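Local coordinates for DUF917 domain-containing protein (PDB 2O3I) that is of unknown function but has the two-domain S-Me-THD-like architecture of the DUF917 family, at residues 234-239 against 245-250. The protein carries 2 engineered substitutions. Numbering follows the deposited sequence.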
ATOM      1  N   ARG A 234     -10.253  38.083  -4.869  1.00 23.97           N
ATOM      2  CA  ARG A 234     -10.843  39.141  -5.672  1.00 23.91           C
ATOM      3  C   ARG A 234     -10.089  40.448  -5.448  1.00 22.48           C
ATOM      4  O   ARG A 234      -9.804  41.174  -6.399  1.00 21.81           O
ATOM      5  CB  ARG A 234     -12.327  39.308  -5.317  1.00 25.33           C
ATOM      6  CG  ARG A 234     -13.223  38.266  -5.981  1.00 28.60           C
ATOM      7  CD  ARG A 234     -14.663  38.331  -5.484  1.00 31.98           C
ATOM      8  NE  ARG A 234     -15.519  37.440  -6.266  1.00 34.74           N
ATOM      9  CZ  ARG A 234     -16.799  37.198  -6.004  1.00 34.87           C
ATOM     10  NH1 ARG A 234     -17.392  37.776  -4.969  1.00 37.05           N
ATOM     11  NH2 ARG A 234     -17.490  36.383  -6.787  1.00 37.04           N
ATOM     12  N   ALA A 235      -9.757  40.741  -4.197  1.00 19.18           N
ATOM     13  CA  ALA A 235      -9.037  41.967  -3.884  1.00 20.19           C
ATOM     14  C   ALA A 235      -7.628  41.926  -4.485  1.00 22.37           C
ATOM     15  O   ALA A 235      -7.099  42.949  -4.916  1.00 21.80           O
ATOM     16  CB  ALA A 235      -8.964  42.155  -2.375  1.00 17.02           C
ATOM     17  N   LEU A 236      -7.030  40.737  -4.519  1.00 22.89           N
ATOM     18  CA  LEU A 236      -5.692  40.569  -5.076  1.00 24.54           C
ATOM     19  C   LEU A 236      -5.721  40.770  -6.584  1.00 27.74           C
ATOM     20  O   LEU A 236      -4.909  41.521  -7.150  1.00 27.09           O
ATOM     21  CB  LEU A 236      -5.156  39.167  -4.759  1.00 22.26           C
ATOM     22  CG  LEU A 236      -4.729  38.932  -3.302  1.00 22.43           C
ATOM     23  CD1 LEU A 236      -4.473  37.466  -3.069  1.00 18.61           C
ATOM     24  CD2 LEU A 236      -3.485  39.753  -2.992  1.00 18.66           C
ATOM     25  N   GLN A 237      -6.667  40.090  -7.226  1.00 27.67           N
ATOM     26  CA  GLN A 237      -6.823  40.157  -8.668  1.00 28.18           C
ATOM     27  C   GLN A 237      -7.134  41.592  -9.104  1.00 28.47           C
ATOM     28  O   GLN A 237      -6.655  42.051 -10.143  1.00 31.01           O
ATOM     29  CB  GLN A 237      -7.942  39.197  -9.088  1.00 29.31           C
ATOM     30  CG  GLN A 237      -8.219  39.116 -10.578  1.00 28.04           C
ATOM     31  CD  GLN A 237      -9.343  38.130 -10.906  1.00 28.98           C
ATOM     32  OE1 GLN A 237     -10.262  37.921 -10.110  1.00 26.91           O
ATOM     33  NE2 GLN A 237      -9.280  37.537 -12.088  1.00 31.27           N
ATOM     34  N   ASP A 238      -7.919  42.299  -8.297  1.00 26.68           N
ATOM     35  CA  ASP A 238      -8.296  43.677  -8.599  1.00 27.50           C
ATOM     36  C   ASP A 238      -7.210  44.719  -8.276  1.00 28.05           C
ATOM     37  O   ASP A 238      -7.424  45.918  -8.460  1.00 27.63           O
ATOM     38  CB  ASP A 238      -9.588  44.052  -7.854  1.00 24.27           C
ATOM     39  CG  ASP A 238     -10.780  43.195  -8.266  1.00 25.38           C
ATOM     40  OD1 ASP A 238     -10.800  42.680  -9.406  1.00 22.10           O
ATOM     41  OD2 ASP A 238     -11.711  43.052  -7.446  1.00 26.52           O
ATOM     42  N   GLY A 239      -6.060  44.265  -7.781  1.00 28.91           N
ATOM     43  CA  GLY A 239      -4.974  45.178  -7.452  1.00 29.71           C
ATOM     44  C   GLY A 239      -5.220  46.110  -6.275  1.00 31.43           C
ATOM     45  O   GLY A 239      -4.720  47.239  -6.263  1.00 33.32           O
ATOM     46  N   GLU A 245       1.798  45.905   4.075  1.00 33.76           N
ATOM     47  CA  GLU A 245       0.987  46.708   4.988  1.00 35.28           C
ATOM     48  C   GLU A 245      -0.474  46.678   4.552  1.00 34.28           C
ATOM     49  O   GLU A 245      -1.377  46.538   5.376  1.00 33.85           O
ATOM     50  CB  GLU A 245       1.477  48.155   5.005  1.00 37.39           C
ATOM     51  CG  GLU A 245       0.787  49.033   6.039  1.00 44.17           C
ATOM     52  CD  GLU A 245       1.231  50.489   5.964  1.00 47.06           C
ATOM     53  OE1 GLU A 245       2.440  50.730   5.753  1.00 48.80           O
ATOM     54  OE2 GLU A 245       0.379  51.389   6.128  1.00 47.92           O
ATOM     55  N   ALA A 246      -0.701  46.816   3.250  1.00 32.80           N
ATOM     56  CA  ALA A 246      -2.056  46.787   2.715  1.00 32.00           C
ATOM     57  C   ALA A 246      -2.687  45.415   2.946  1.00 29.94           C
ATOM     58  O   ALA A 246      -3.887  45.314   3.168  1.00 30.16           O
ATOM     59  CB  ALA A 246      -2.039  47.111   1.219  1.00 32.90           C
HETATM   60  N   MSE A 247      -1.881  44.360   2.887  1.00 29.24           N
HETATM   61  CA  MSE A 247      -2.402  43.010   3.099  1.00 28.24           C
HETATM   62  C   MSE A 247      -2.907  42.885   4.527  1.00 28.14           C
HETATM   63  O   MSE A 247      -4.012  42.388   4.764  1.00 24.34           O
HETATM   64  CB  MSE A 247      -1.315  41.962   2.818  1.00 32.09           C
HETATM   65  CG  MSE A 247      -1.684  40.537   3.222  1.00 35.55           C
HETATM   66 SE   MSE A 247      -3.356  39.888   2.452  1.00 40.82          SE
HETATM   67  CE  MSE A 247      -2.625  38.855   0.990  1.00 37.54           C
ATOM     68  N   LEU A 248      -2.097  43.348   5.476  1.00 28.03           N
ATOM     69  CA  LEU A 248      -2.475  43.299   6.882  1.00 30.86           C
ATOM     70  C   LEU A 248      -3.718  44.156   7.127  1.00 31.44           C
ATOM     71  O   LEU A 248      -4.605  43.773   7.893  1.00 30.72           O
ATOM     72  CB  LEU A 248      -1.325  43.790   7.764  1.00 31.71           C
ATOM     73  CG  LEU A 248      -0.062  42.927   7.753  1.00 33.42           C
ATOM     74  CD1 LEU A 248       1.027  43.647   8.529  1.00 36.31           C
ATOM     75  CD2 LEU A 248      -0.344  41.557   8.363  1.00 33.10           C
ATOM     76  N   ASP A 249      -3.783  45.313   6.477  1.00 31.27           N
ATOM     77  CA  ASP A 249      -4.942  46.175   6.636  1.00 32.61           C
ATOM     78  C   ASP A 249      -6.193  45.430   6.162  1.00 31.17           C
ATOM     79  O   ASP A 249      -7.180  45.347   6.891  1.00 30.55           O
ATOM     80  CB  ASP A 249      -4.761  47.482   5.846  1.00 35.24           C
ATOM     81  CG  ASP A 249      -3.765  48.438   6.505  1.00 38.08           C
ATOM     82  OD1 ASP A 249      -3.204  48.084   7.564  1.00 38.70           O
ATOM     83  OD2 ASP A 249      -3.540  49.547   5.966  1.00 39.14           O
ATOM     84  N   PHE A 250      -6.131  44.871   4.955  1.00 29.32           N
ATOM     85  CA  PHE A 250      -7.259  44.135   4.371  1.00 29.21           C
ATOM     86  C   PHE A 250      -7.705  42.986   5.264  1.00 28.19           C
ATOM     87  O   PHE A 250      -8.900  42.812   5.533  1.00 27.10           O
ATOM     88  CB  PHE A 250      -6.886  43.571   2.990  1.00 30.78           C
ATOM     89  CG  PHE A 250      -8.031  42.876   2.285  1.00 34.01           C
ATOM     90  CD1 PHE A 250      -8.959  43.606   1.546  1.00 34.48           C
ATOM     91  CD2 PHE A 250      -8.198  41.498   2.386  1.00 33.51           C
ATOM     92  CE1 PHE A 250     -10.032  42.972   0.924  1.00 35.69           C
ATOM     93  CE2 PHE A 250      -9.268  40.862   1.770  1.00 32.72           C
ATOM     94  CZ  PHE A 250     -10.187  41.599   1.038  1.00 33.53           C
TER
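A235 meets the ring of F250 with its methyl group. CB lies 3.6 Å from F250 CE1, and CZ is almost as near, so the methyl rests against the outer end of the ring and approaches it obliquely. The CB of each residue points toward the other helix. F250 holds CG anti to its own backbone N (chi1 -176°), which directs the ring toward A235. L232, one turn before L236 on helix 225-237, also touches this ring.

L236 makes the second, looser contact. Its methyl CD2 is 4.2 Å from CE of M247, a selenomethionine in this crystal. The M247 chain bends at chi2 (55°) and again at chi3, and its terminal methyl ends up beside the leucine branch. V241 in the connecting loop touches both L236 and M247. M247 also reaches F19 of helix 10-19 and I356 of strand 352-358.

Beyond L236 the helix closes. D238 N still bonds to R234 O, and G239 N turns back to L236 O at 3.0 Å. G239 has positive phi (68°) and completes a Schellman motif. The chain then runs through a short loop into helix 244-255; T243, just before its first residue, accepts a hydrogen bond at OG1 from A246 N. The arrangement is two consecutive helices, 225-237 and 244-255, joined by a short loop and packed through apolar side chains, in the S-Me-THD-like C-terminal region.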